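Local atomic coordinates of unsaturated glucuronyl hydrolase (Streptococcus agalactiae, PDB entry 2ZZR), a protein that hydrolyses unsaturated chondroitin, hyaluronan and heparin disaccharides, releasing the unsaturated uronic acid by cleaving (1->3) and (1->4) glycosidic bonds. Residues C175-Q180 with G251-P256; G247-I252 with T307-C312; V287-L292 with Q300-S305; G313-L318 with Y333-M338. One frame throughout, in Å; residues are numbered along the deposited sequence.

In the fold
Helix 245-262 joins contacts 1 and 2, which share Gly251 and Ile252 and lie with centres about 9 Å apart. Helix 304-318 carries contact 2 on to contact 4, about 10 Å away between centres, and its N-terminal end supplies part of contact 3, about 12 Å from contact 2. Contacts 1 and 2 both sit about 7 Å from the centre of the chain, beside the assigned active site: Trp250 belongs to contact 2, and Asp174 directly precedes contact 1. Contact 3 reaches the same site through Asp303, which pairs with Arg246. Contact 4, whose Met338 side chain is about 12 Å from that of Arg246, joins helix 304-318 to helix 328-346.

Contact 1: C175-Q180 with G251-P256; sequences CLLNIQ and GIYGIP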
loop_
_atom_site.group_PDB
_atom_site.type_symbol
_atom_site.label_atom_id
_atom_site.label_comp_id
_atom_site.label_asym_id
_atom_site.label_seq_id
_atom_site.Cartn_x
_atom_site.Cartn_y
_atom_site.Cartn_z
ATOM N N CYS A 175 7.220 -2.369 -4.734
ATOM C CA CYS A 175 8.346 -2.707 -3.868
ATOM C C CYS A 175 8.713 -1.542 -2.935
ATOM O O CYS A 175 9.368 -1.744 -1.911
ATOM C CB CYS A 175 9.563 -3.181 -4.669
ATOM S SG CYS A 175 10.745 -4.123 -3.670
ATOM N N LEU A 176 8.284 -0.331 -3.291
ATOM C CA LEU A 176 8.435 0.834 -2.407
ATOM C C LEU A 176 7.819 0.597 -1.025
ATOM O O LEU A 176 8.333 1.096 -0.023
ATOM C CB LEU A 176 7.829 2.089 -3.041
ATOM C CG LEU A 176 8.588 2.695 -4.234
ATOM C CD1 LEU A 176 7.862 3.929 -4.716
ATOM C CD2 LEU A 176 10.028 3.034 -3.866
ATOM N N LEU A 177 6.723 -0.157 -0.978
ATOM C CA LEU A 177 6.080 -0.496 0.306
ATOM C C LEU A 177 6.815 -1.610 1.040
ATOM O O LEU A 177 6.693 -1.746 2.266
ATOM C CB LEU A 177 4.621 -0.910 0.096
ATOM C CG LEU A 177 3.502 0.138 0.073
ATOM C CD1 LEU A 177 3.170 0.618 1.479
ATOM C CD2 LEU A 177 3.811 1.307 -0.875
ATOM N N ASN A 178 7.566 -2.413 0.288
ATOM C CA ASN A 178 8.237 -3.587 0.840
ATOM C C ASN A 178 9.625 -3.315 1.421
ATOM O O ASN A 178 10.131 -4.096 2.227
ATOM C CB ASN A 178 8.259 -4.704 -0.206
ATOM C CG ASN A 178 6.880 -5.294 -0.428
ATOM O OD1 ASN A 178 6.460 -6.192 0.295
ATOM N ND2 ASN A 178 6.157 -4.775 -1.416
ATOM N N ILE A 179 10.227 -2.188 1.047
ATOM C CA ILE A 179 11.530 -1.816 1.615
ATOM C C ILE A 179 11.399 -1.259 3.045
ATOM O O ILE A 179 12.393 -1.094 3.747
ATOM C CB ILE A 179 12.333 -0.830 0.712
ATOM C CG1 ILE A 179 11.630 0.527 0.584
ATOM C CG2 ILE A 179 12.597 -1.460 -0.664
ATOM C CD1 ILE A 179 12.458 1.616 -0.140
ATOM N N GLN A 180 10.176 -0.983 3.480
ATOM C CA GLN A 180 9.971 -0.503 4.851
ATOM C C GLN A 180 10.427 -1.575 5.841
ATOM O O GLN A 180 11.016 -1.269 6.889
ATOM C CB GLN A 180 8.514 -0.085 5.084
ATOM C CG GLN A 180 7.976 0.941 4.057
ATOM C CD GLN A 180 8.948 2.082 3.736
ATOM O OE1 GLN A 180 9.206 2.386 2.567
ATOM N NE2 GLN A 180 9.474 2.722 4.767
ATOM N N GLY A 251 3.255 4.866 -5.274
ATOM C CA GLY A 251 4.208 5.970 -5.204
ATOM C C GLY A 251 3.820 6.973 -4.126
ATOM O O GLY A 251 4.655 7.363 -3.301
ATOM N N ILE A 252 2.545 7.360 -4.118
ATOM C CA ILE A 252 2.023 8.347 -3.162
ATOM C C ILE A 252 2.246 7.932 -1.712
ATOM O O ILE A 252 2.538 8.782 -0.872
ATOM C CB ILE A 252 0.532 8.683 -3.432
ATOM C CG1 ILE A 252 0.407 9.401 -4.780
ATOM C CG2 ILE A 252 -0.061 9.565 -2.322
ATOM C CD1 ILE A 252 -1.005 9.397 -5.346
ATOM N N TYR A 253 2.141 6.635 -1.426
ATOM C CA TYR A 253 2.377 6.155 -0.059
ATOM C C TYR A 253 3.825 5.717 0.148
ATOM O O TYR A 253 4.426 6.014 1.177
ATOM C CB TYR A 253 1.385 5.041 0.292
ATOM C CG TYR A 253 1.249 4.708 1.777
ATOM C CD1 TYR A 253 0.580 3.552 2.179
ATOM C CD2 TYR A 253 1.785 5.538 2.771
ATOM C CE1 TYR A 253 0.433 3.228 3.536
ATOM C CE2 TYR A 253 1.655 5.218 4.140
ATOM C CZ TYR A 253 0.976 4.062 4.506
ATOM O OH TYR A 253 0.834 3.731 5.839
ATOM N N GLY A 254 4.404 5.030 -0.833
ATOM C CA GLY A 254 5.780 4.553 -0.699
ATOM C C GLY A 254 6.803 5.663 -0.493
ATOM O O GLY A 254 7.785 5.479 0.230
ATOM N N ILE A 255 6.578 6.811 -1.131
ATOM C CA ILE A 255 7.517 7.929 -1.017
ATOM C C ILE A 255 7.588 8.492 0.421
ATOM O O ILE A 255 8.670 8.511 1.001
ATOM C CB ILE A 255 7.260 9.051 -2.068
ATOM C CG1 ILE A 255 7.567 8.539 -3.481
ATOM C CG2 ILE A 255 8.115 10.287 -1.739
ATOM C CD1 ILE A 255 7.059 9.455 -4.602
ATOM N N PRO A 256 6.449 8.948 0.995
ATOM C CA PRO A 256 6.539 9.450 2.382
ATOM C C PRO A 256 7.015 8.403 3.397
ATOM O O PRO A 256 7.732 8.752 4.344
ATOM C CB PRO A 256 5.115 9.940 2.690
ATOM C CG PRO A 256 4.239 9.271 1.678
ATOM C CD PRO A 256 5.091 9.113 0.447
#
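Gly251 opens the approach: its CA is met at 4.2 Å by Leu176 CD1, the tip of a side chain in which CD1 stands anti to CA (chi2 -179°). Two residues on, Tyr253 is reached by Leu177. CD1 of that leucine lies 4.0 Å from the ring atom CD1 of Tyr253, and the two side chains cross at about a right angle. The phenol end of Tyr253 is held elsewhere, by Arg388. Gly254 takes the largest share of the contact. Its CA comes within 4.9 Å of Leu176 CA, and with no side chain in the way Leu176 CB approaches it to 4.0 Å. The other branch of Leu177, CD2, rests on the backbone there, 3.8 Å from Gly254 N. Further along, Ile255 N still bonds to Gly251 O, but Pro256 has no N-H for the preceding turn, and the helix is kinked at that point.

Across the contact, 175-178 is a short, weakly bonded helix, its firmer bond running from Asn178 N to Cys175 O at 2.9 Å. Asn178 also binds Phe117 N through OD1 and Asp174 O through ND2, which ties this turn to the probable proton donor. Close leucine-on-glycine packing thus seats the turn after Asp174 against helix 245-262, in the core of the alpha/alpha barrel of glycoside hydrolase family 88, beside the active site.

Contact 2: G247-I252 with T307-C312; sequences GQAWGI and TATAVC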
loop_
_atom_site.group_PDB
_atom_site.type_symbol
_atom_site.label_atom_id
_atom_site.label_comp_id
_atom_site.label_asym_id
_atom_site.label_seq_id
_atom_site.Cartn_x
_atom_site.Cartn_y
_atom_site.Cartn_z
ATOM N N GLY A 247 -0.838 1.879 -9.133
ATOM C CA GLY A 247 0.592 2.137 -9.289
ATOM C C GLY A 247 0.957 3.539 -8.838
ATOM O O GLY A 247 1.960 3.735 -8.149
ATOM N N GLN A 248 0.129 4.505 -9.227
ATOM C CA GLN A 248 0.278 5.892 -8.794
ATOM C C GLN A 248 0.210 5.972 -7.265
ATOM O O GLN A 248 1.034 6.638 -6.636
ATOM C CB GLN A 248 -0.800 6.772 -9.441
ATOM C CG GLN A 248 -0.524 8.276 -9.398
ATOM C CD GLN A 248 0.697 8.707 -10.228
ATOM O OE1 GLN A 248 1.275 9.770 -9.985
ATOM N NE2 GLN A 248 1.075 7.901 -11.210
ATOM N N ALA A 249 -0.763 5.274 -6.683
ATOM C CA ALA A 249 -0.943 5.248 -5.228
ATOM C C ALA A 249 0.217 4.598 -4.474
ATOM O O ALA A 249 0.562 5.045 -3.382
ATOM C CB ALA A 249 -2.261 4.582 -4.859
ATOM N N TRP A 250 0.824 3.555 -5.042
ATOM C CA TRP A 250 2.004 2.956 -4.413
ATOM C C TRP A 250 3.120 3.992 -4.274
ATOM O O TRP A 250 3.842 3.994 -3.286
ATOM C CB TRP A 250 2.534 1.760 -5.206
ATOM C CG TRP A 250 1.670 0.514 -5.221
ATOM C CD1 TRP A 250 1.411 -0.273 -6.310
ATOM C CD2 TRP A 250 0.984 -0.101 -4.110
ATOM N NE1 TRP A 250 0.606 -1.329 -5.955
ATOM C CE2 TRP A 250 0.327 -1.250 -4.614
ATOM C CE3 TRP A 250 0.849 0.212 -2.748
ATOM C CZ2 TRP A 250 -0.452 -2.096 -3.802
ATOM C CZ3 TRP A 250 0.074 -0.635 -1.934
ATOM C CH2 TRP A 250 -0.569 -1.773 -2.470
ATOM N N GLY A 251 3.255 4.866 -5.274
ATOM C CA GLY A 251 4.208 5.970 -5.204
ATOM C C GLY A 251 3.820 6.973 -4.126
ATOM O O GLY A 251 4.655 7.363 -3.301
ATOM N N ILE A 252 2.545 7.360 -4.118
ATOM C CA ILE A 252 2.023 8.347 -3.162
ATOM C C ILE A 252 2.246 7.932 -1.712
ATOM O O ILE A 252 2.538 8.782 -0.872
ATOM C CB ILE A 252 0.532 8.683 -3.432
ATOM C CG1 ILE A 252 0.407 9.401 -4.780
ATOM C CG2 ILE A 252 -0.061 9.565 -2.322
ATOM C CD1 ILE A 252 -1.005 9.397 -5.346
ATOM N N THR A 307 -7.437 4.605 -4.014
ATOM C CA THR A 307 -7.819 5.799 -3.272
ATOM C C THR A 307 -7.530 5.634 -1.767
ATOM O O THR A 307 -6.995 6.556 -1.136
ATOM C CB THR A 307 -9.287 6.192 -3.585
ATOM O OG1 THR A 307 -9.377 6.548 -4.976
ATOM C CG2 THR A 307 -9.731 7.393 -2.752
ATOM N N ALA A 308 -7.834 4.461 -1.211
ATOM C CA ALA A 308 -7.515 4.183 0.194
ATOM C C ALA A 308 -6.012 4.319 0.466
ATOM O O ALA A 308 -5.600 4.949 1.444
ATOM C CB ALA A 308 -7.996 2.804 0.595
ATOM N N THR A 309 -5.208 3.746 -0.426
ATOM C CA THR A 309 -3.742 3.797 -0.328
ATOM C C THR A 309 -3.221 5.240 -0.420
ATOM O O THR A 309 -2.350 5.646 0.366
ATOM C CB THR A 309 -3.106 2.891 -1.414
ATOM O OG1 THR A 309 -3.639 1.567 -1.271
ATOM C CG2 THR A 309 -1.590 2.818 -1.272
ATOM N N ALA A 310 -3.772 6.016 -1.351
ATOM C CA ALA A 310 -3.397 7.428 -1.503
ATOM C C ALA A 310 -3.745 8.261 -0.265
ATOM O O ALA A 310 -2.987 9.162 0.119
ATOM C CB ALA A 310 -4.035 8.032 -2.756
ATOM N N VAL A 311 -4.884 7.963 0.357
ATOM C CA VAL A 311 -5.266 8.657 1.591
ATOM C C VAL A 311 -4.197 8.439 2.669
ATOM O O VAL A 311 -3.752 9.403 3.301
ATOM C CB VAL A 311 -6.679 8.260 2.092
ATOM C CG1 VAL A 311 -6.893 8.741 3.539
ATOM C CG2 VAL A 311 -7.759 8.855 1.181
ATOM N N CYS A 312 -3.781 7.188 2.870
ATOM C CA CYS A 312 -2.720 6.873 3.844
ATOM C C CYS A 312 -1.432 7.634 3.536
ATOM O O CYS A 312 -0.794 8.181 4.449
ATOM C CB CYS A 312 -2.446 5.366 3.898
ATOM S SG CYS A 312 -3.844 4.408 4.509
#
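Thr309 OG1 donates to Ser305 O on the preceding turn, while the other branch of Thr309 meets Ala249 and Trp250. The torsion suits both tasks: OG1 stands anti to the carbonyl carbon and CG2 anti to the backbone N (chi1 -56°). The hydroxyl bonds within its own helix, and CG2 is the branch turned to the other segment.

The two segments belong to helices of the alpha/alpha barrel, and they run almost in the same direction, 16° apart with axes 8.0 Å from each other. Such near-parallel packing close to the chain centre is consistent with the inner layer of a barrel of this family. Small residues permit the short separation. Ala249 and Ala310 bring their CA atoms to 5.0 Å, and Ala249 CB also faces Thr309 CB at 3.9 Å. Thr309 CG2 lies 3.7 Å from Ala249 O and touches the six-membered part of the Trp250 indole, with CE3 at 3.9 Å.

Trp250, assigned as a substrate-binding residue, starts away from helix 304-318, but its ring end swings back to the threonine methyl. Phe117, Tyr381 and Asp174, the assigned proton donor, also touch this indole, consistent with a place at the edge of the active site. On the far side of Ala249, Ile252 embraces Ala310 with both branches: CG2 approaches Ala310 O, and CD1 lies 4.2 Å from Ala310 CB.

Contact 3: V287-L292 with Q300-S305; sequences VSYWDL and QPRDTS. With SO4 (sulfate ion), chain C.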
loop_
_atom_site.group_PDB
_atom_site.type_symbol
_atom_site.label_atom_id
_atom_site.label_comp_id
_atom_site.label_asym_id
_atom_site.label_seq_id
_atom_site.Cartn_x
_atom_site.Cartn_y
_atom_site.Cartn_z
ATOM N N VAL A 287 -12.959 9.550 -5.997
ATOM C CA VAL A 287 -12.519 8.162 -5.876
ATOM C C VAL A 287 -12.035 7.666 -7.234
ATOM O O VAL A 287 -12.807 7.580 -8.187
ATOM C CB VAL A 287 -13.620 7.237 -5.276
ATOM C CG1 VAL A 287 -13.200 5.775 -5.343
ATOM C CG2 VAL A 287 -13.918 7.636 -3.836
ATOM N N SER A 288 -10.747 7.347 -7.303
ATOM C CA SER A 288 -10.084 6.973 -8.547
ATOM C C SER A 288 -10.808 5.864 -9.301
ATOM O O SER A 288 -11.196 4.854 -8.714
ATOM C CB SER A 288 -8.661 6.507 -8.250
ATOM O OG SER A 288 -8.677 5.397 -7.368
ATOM N N TYR A 289 -10.986 6.072 -10.605
ATOM C CA TYR A 289 -11.310 4.975 -11.511
ATOM C C TYR A 289 -10.088 4.063 -11.541
ATOM O O TYR A 289 -8.992 4.479 -11.154
ATOM C CB TYR A 289 -11.669 5.507 -12.907
ATOM C CG TYR A 289 -13.103 5.977 -13.010
ATOM C CD1 TYR A 289 -14.083 5.169 -13.599
ATOM C CD2 TYR A 289 -13.493 7.218 -12.504
ATOM C CE1 TYR A 289 -15.408 5.592 -13.686
ATOM C CE2 TYR A 289 -14.821 7.645 -12.580
ATOM C CZ TYR A 289 -15.769 6.828 -13.186
ATOM O OH TYR A 289 -17.084 7.243 -13.268
ATOM N N TRP A 290 -10.269 2.819 -11.973
ATOM C CA TRP A 290 -9.188 1.834 -11.900
ATOM C C TRP A 290 -7.975 2.249 -12.735
ATOM O O TRP A 290 -6.830 1.896 -12.431
ATOM C CB TRP A 290 -9.701 0.447 -12.291
ATOM C CG TRP A 290 -9.967 0.279 -13.752
ATOM C CD1 TRP A 290 -11.127 0.566 -14.418
ATOM C CD2 TRP A 290 -9.054 -0.223 -14.730
ATOM N NE1 TRP A 290 -10.989 0.272 -15.758
ATOM C CE2 TRP A 290 -9.727 -0.216 -15.974
ATOM C CE3 TRP A 290 -7.732 -0.686 -14.678
ATOM C CZ2 TRP A 290 -9.117 -0.645 -17.151
ATOM C CZ3 TRP A 290 -7.126 -1.109 -15.848
ATOM C CH2 TRP A 290 -7.822 -1.092 -17.069
ATOM N N ASP A 291 -8.251 2.992 -13.800
ATOM C CA ASP A 291 -7.224 3.637 -14.591
ATOM C C ASP A 291 -7.568 5.113 -14.657
ATOM O O ASP A 291 -8.722 5.480 -14.904
ATOM C CB ASP A 291 -7.156 3.038 -15.995
ATOM C CG ASP A 291 -5.896 3.438 -16.726
ATOM O OD1 ASP A 291 -5.123 2.538 -17.112
ATOM O OD2 ASP A 291 -5.665 4.657 -16.892
ATOM N N LEU A 292 -6.567 5.955 -14.417
ATOM C CA LEU A 292 -6.774 7.395 -14.291
ATOM C C LEU A 292 -7.142 8.088 -15.611
ATOM O O LEU A 292 -7.463 9.276 -15.615
ATOM C CB LEU A 292 -5.557 8.065 -13.629
ATOM C CG LEU A 292 -5.252 7.656 -12.175
ATOM C CD1 LEU A 292 -3.918 8.244 -11.710
ATOM C CD2 LEU A 292 -6.377 8.070 -11.229
ATOM N N GLN A 300 -16.608 2.714 -16.537
ATOM C CA GLN A 300 -15.546 1.827 -16.067
ATOM C C GLN A 300 -15.619 1.674 -14.549
ATOM O O GLN A 300 -16.140 2.557 -13.867
ATOM C CB GLN A 300 -14.178 2.370 -16.485
ATOM C CG GLN A 300 -13.927 2.339 -17.987
ATOM C CD GLN A 300 -13.544 0.963 -18.508
ATOM O OE1 GLN A 300 -13.136 0.080 -17.749
ATOM N NE2 GLN A 300 -13.664 0.780 -19.823
ATOM N N PRO A 301 -15.113 0.546 -14.011
ATOM C CA PRO A 301 -15.185 0.384 -12.562
ATOM C C PRO A 301 -14.171 1.266 -11.831
ATOM O O PRO A 301 -13.160 1.673 -12.410
ATOM C CB PRO A 301 -14.855 -1.096 -12.358
ATOM C CG PRO A 301 -14.007 -1.460 -13.520
ATOM C CD PRO A 301 -14.490 -0.620 -14.670
ATOM N N ARG A 302 -14.456 1.568 -10.570
ATOM C CA ARG A 302 -13.499 2.291 -9.738
ATOM C C ARG A 302 -12.457 1.319 -9.226
ATOM O O ARG A 302 -12.644 0.100 -9.296
ATOM C CB ARG A 302 -14.203 2.943 -8.540
ATOM C CG ARG A 302 -15.425 3.788 -8.877
ATOM C CD ARG A 302 -15.125 4.819 -9.958
ATOM N NE ARG A 302 -16.277 5.675 -10.221
ATOM C CZ ARG A 302 -16.504 6.846 -9.627
ATOM N NH1 ARG A 302 -15.653 7.329 -8.724
ATOM N NH2 ARG A 302 -17.588 7.542 -9.942
ATOM N N ASP A 303 -11.337 1.854 -8.741
ATOM C CA ASP A 303 -10.464 1.080 -7.881
ATOM C C ASP A 303 -10.314 1.825 -6.564
ATOM O O ASP A 303 -9.426 2.668 -6.414
ATOM C CB ASP A 303 -9.094 0.804 -8.497
ATOM C CG ASP A 303 -8.200 -0.014 -7.567
ATOM O OD1 ASP A 303 -6.966 0.063 -7.705
ATOM O OD2 ASP A 303 -8.740 -0.713 -6.676
ATOM N N THR A 304 -11.188 1.493 -5.618
ATOM C CA THR A 304 -11.189 2.130 -4.302
ATOM C C THR A 304 -9.893 1.858 -3.540
ATOM O O THR A 304 -9.493 2.672 -2.705
ATOM C CB THR A 304 -12.378 1.668 -3.450
ATOM O OG1 THR A 304 -12.416 0.237 -3.422
ATOM C CG2 THR A 304 -13.687 2.197 -4.020
ATOM N N SER A 305 -9.234 0.731 -3.822
ATOM C CA SER A 305 -7.993 0.397 -3.104
ATOM C C SER A 305 -6.887 1.411 -3.396
ATOM O O SER A 305 -6.060 1.686 -2.534
ATOM C CB SER A 305 -7.516 -1.036 -3.384
ATOM O OG SER A 305 -6.955 -1.180 -4.683
HETATM S S SO4 C . -19.960 6.060 -14.677
HETATM O O1 SO4 C . -20.160 7.486 -14.444
HETATM O O2 SO4 C . -18.558 5.793 -14.975
HETATM O O3 SO4 C . -20.353 5.297 -13.500
HETATM O O4 SO4 C . -20.768 5.640 -15.819
HETATM O O HOH W 1 -5.922 0.596 -10.131
#
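Arg302 lies flat on one face of the Tyr289 ring, the guanidinium and ring planes 21° apart and their centres 4.1 Å apart. Its chain bends at chi2 (-52°), which brings CD over the middle of the ring: a CH-pi contact 3.6 Å from the Tyr289 centroid, almost on the ring normal. NE follows nearer the rim, above CZ. At the end of the guanidinium, NH1 makes a weak bond to Val287 O besides a salt bridge with Asp285. At the ring edge, in its plane, O2 of a sulfate ion, probably from the crystallisation liquor, accepts from Tyr289 OH at 2.7 Å.

The backbones beneath this stack form a single antiparallel bridge, with Tyr289 and Arg302 as its non-hydrogen-bonded pair. Asp303 N gives to Ser288 O (3.0 Å) and Trp290 N to Pro301 O (3.1 Å). The bridge closes the loop between helices 265-280 and 304-318 of the alpha/alpha barrel, just ahead of the latter.

Trp290 uses its edge. NE1 hydrogen-bonds to Gln300 OE1 at 2.9 Å; OE1 lies close to the indole plane, whereas NE1 stands above the amide plane, the two planes 51° apart. Pro301 runs beside the indole, with CD 3.6 Å from Trp290 CD1. The Asp303 carboxylate N-caps helix 304-318: OD2 receives Ser305 OG and, weakly, Ser305 N, whereas OD1 meets Arg246 and a water that also donates to Trp290 O.

Contact 4: G313-L318 with Y333-M338; sequences GIHEML and YAMHTM
Met335 lies at the heart of the contact, against Ile314 and His315. Its CB is 3.8 Å from Ile314 CG2, the two side chains sliding past each other in opposite directions. CG stands between the backbone N and the carbonyl carbon (chi1 69°) and the chain is extended beyond it, carrying the thioether across to helix 304-318. There SD comes within 3.5 Å of His315 CA and lies at the edge of the imidazole, 5.0 Å from the His315 centroid, a Met-aromatic contact. CE, at the end, is 3.8 Å from His315 ND1. One turn further along, the side chain of Met338 crosses that of Ile314 at about a right angle, its SD 4.1 Å from Ile314 CD1.

A second shell positions these groups. The His315 ring meets that of Phe389, Ile314 also rests on Thr275 and Tyr331, and Met338 on Phe278, so helices 265-280 and 376-390 help confine the pair. The axes of segments 313-318 and 333-338 approach to 9.7 Å, with N-to-C directions 153° apart. Antiparallel pairing of consecutive helices, 304-318 and then 328-346, joined by a loop and packed through apolar side chains, is the construction of an alpha/alpha barrel.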
loop_
_atom_site.group_PDB
_atom_site.type_symbol
_atom_site.label_atom_id
_atom_site.label_comp_id
_atom_site.label_asym_id
_atom_site.label_seq_id
_atom_site.Cartn_x
_atom_site.Cartn_y
_atom_site.Cartn_z
ATOM N N GLY A 313 -1.073 7.678 2.250
ATOM C CA GLY A 313 0.140 8.374 1.799
ATOM C C GLY A 313 0.101 9.869 2.067
ATOM O O GLY A 313 1.081 10.452 2.536
ATOM N N ILE A 314 -1.028 10.491 1.762
ATOM C CA ILE A 314 -1.196 11.925 1.993
ATOM C C ILE A 314 -1.142 12.204 3.504
ATOM O O ILE A 314 -0.448 13.123 3.954
ATOM C CB ILE A 314 -2.515 12.454 1.364
ATOM C CG1 ILE A 314 -2.459 12.347 -0.170
ATOM C CG2 ILE A 314 -2.775 13.910 1.781
ATOM C CD1 ILE A 314 -3.806 12.572 -0.845
ATOM N N HIS A 315 -1.854 11.388 4.282
ATOM C CA HIS A 315 -1.853 11.531 5.738
ATOM C C HIS A 315 -0.429 11.467 6.294
ATOM O O HIS A 315 -0.029 12.305 7.118
ATOM C CB HIS A 315 -2.732 10.452 6.386
ATOM C CG HIS A 315 -2.808 10.564 7.878
ATOM N ND1 HIS A 315 -3.795 11.275 8.526
ATOM C CD2 HIS A 315 -2.007 10.064 8.844
ATOM C CE1 HIS A 315 -3.597 11.205 9.832
ATOM N NE2 HIS A 315 -2.517 10.477 10.051
ATOM N N GLU A 316 0.334 10.483 5.829
ATOM C CA GLU A 316 1.727 10.324 6.244
ATOM C C GLU A 316 2.609 11.529 5.894
ATOM O O GLU A 316 3.311 12.057 6.759
ATOM C CB GLU A 316 2.318 9.033 5.664
ATOM C CG GLU A 316 3.729 8.707 6.163
ATOM C CD GLU A 316 3.799 8.525 7.682
ATOM O OE1 GLU A 316 4.901 8.729 8.238
ATOM O OE2 GLU A 316 2.766 8.178 8.314
ATOM N N MET A 317 2.572 11.960 4.634
ATOM C CA MET A 317 3.417 13.074 4.188
ATOM C C MET A 317 3.128 14.372 4.946
ATOM O O MET A 317 4.039 15.160 5.207
ATOM C CB MET A 317 3.251 13.318 2.691
ATOM C CG MET A 317 4.268 14.314 2.105
ATOM S SD MET A 317 5.857 13.563 1.675
ATOM C CE MET A 317 6.728 13.646 3.234
ATOM N N LEU A 318 1.856 14.578 5.285
ATOM C CA LEU A 318 1.404 15.786 5.977
ATOM C C LEU A 318 2.015 15.939 7.364
ATOM O O LEU A 318 2.036 17.040 7.927
ATOM C CB LEU A 318 -0.127 15.812 6.066
ATOM C CG LEU A 318 -0.903 16.749 5.127
ATOM C CD1 LEU A 318 -0.144 17.123 3.848
ATOM C CD2 LEU A 318 -2.274 16.171 4.815
ATOM N N TYR A 333 -7.447 18.764 3.061
ATOM C CA TYR A 333 -8.839 18.722 2.663
ATOM C C TYR A 333 -9.086 17.644 1.617
ATOM O O TYR A 333 -10.123 16.990 1.651
ATOM C CB TYR A 333 -9.324 20.104 2.218
ATOM C CG TYR A 333 -9.750 20.939 3.399
ATOM C CD1 TYR A 333 -8.804 21.603 4.191
ATOM C CD2 TYR A 333 -11.093 21.028 3.759
ATOM C CE1 TYR A 333 -9.193 22.355 5.296
ATOM C CE2 TYR A 333 -11.494 21.777 4.863
ATOM C CZ TYR A 333 -10.539 22.435 5.627
ATOM O OH TYR A 333 -10.935 23.171 6.717
ATOM N N ALA A 334 -8.115 17.435 0.733
ATOM C CA ALA A 334 -8.190 16.368 -0.271
ATOM C C ALA A 334 -8.339 14.992 0.373
ATOM O O ALA A 334 -9.214 14.225 -0.009
ATOM C CB ALA A 334 -6.985 16.404 -1.205
ATOM N N MET A 335 -7.503 14.675 1.358
ATOM C CA MET A 335 -7.593 13.352 1.987
ATOM C C MET A 335 -8.901 13.156 2.763
ATOM O O MET A 335 -9.449 12.058 2.778
ATOM C CB MET A 335 -6.356 13.032 2.836
ATOM C CG MET A 335 -6.200 13.855 4.089
ATOM S SD MET A 335 -4.849 13.223 5.089
ATOM C CE MET A 335 -5.053 14.301 6.519
ATOM N N HIS A 336 -9.403 14.221 3.384
ATOM C CA HIS A 336 -10.714 14.189 4.041
ATOM C C HIS A 336 -11.856 13.915 3.057
ATOM O O HIS A 336 -12.735 13.099 3.356
ATOM C CB HIS A 336 -10.976 15.491 4.798
ATOM C CG HIS A 336 -10.442 15.494 6.197
ATOM N ND1 HIS A 336 -9.115 15.722 6.490
ATOM C CD2 HIS A 336 -11.063 15.306 7.384
ATOM C CE1 HIS A 336 -8.942 15.681 7.800
ATOM N NE2 HIS A 336 -10.109 15.434 8.365
ATOM N N THR A 337 -11.835 14.593 1.905
ATOM C CA THR A 337 -12.871 14.419 0.884
ATOM C C THR A 337 -12.862 12.993 0.332
ATOM O O THR A 337 -13.919 12.370 0.181
ATOM C CB THR A 337 -12.697 15.414 -0.285
ATOM O OG1 THR A 337 -12.437 16.725 0.231
ATOM C CG2 THR A 337 -13.954 15.457 -1.144
ATOM N N MET A 338 -11.663 12.491 0.039
ATOM C CA MET A 338 -11.474 11.150 -0.506
ATOM C C MET A 338 -11.936 10.088 0.489
ATOM O O MET A 338 -12.687 9.178 0.133
ATOM C CB MET A 338 -10.006 10.944 -0.891
ATOM C CG MET A 338 -9.523 11.883 -2.010
ATOM S SD MET A 338 -7.722 12.082 -2.032
ATOM C CE MET A 338 -7.266 10.560 -2.845
#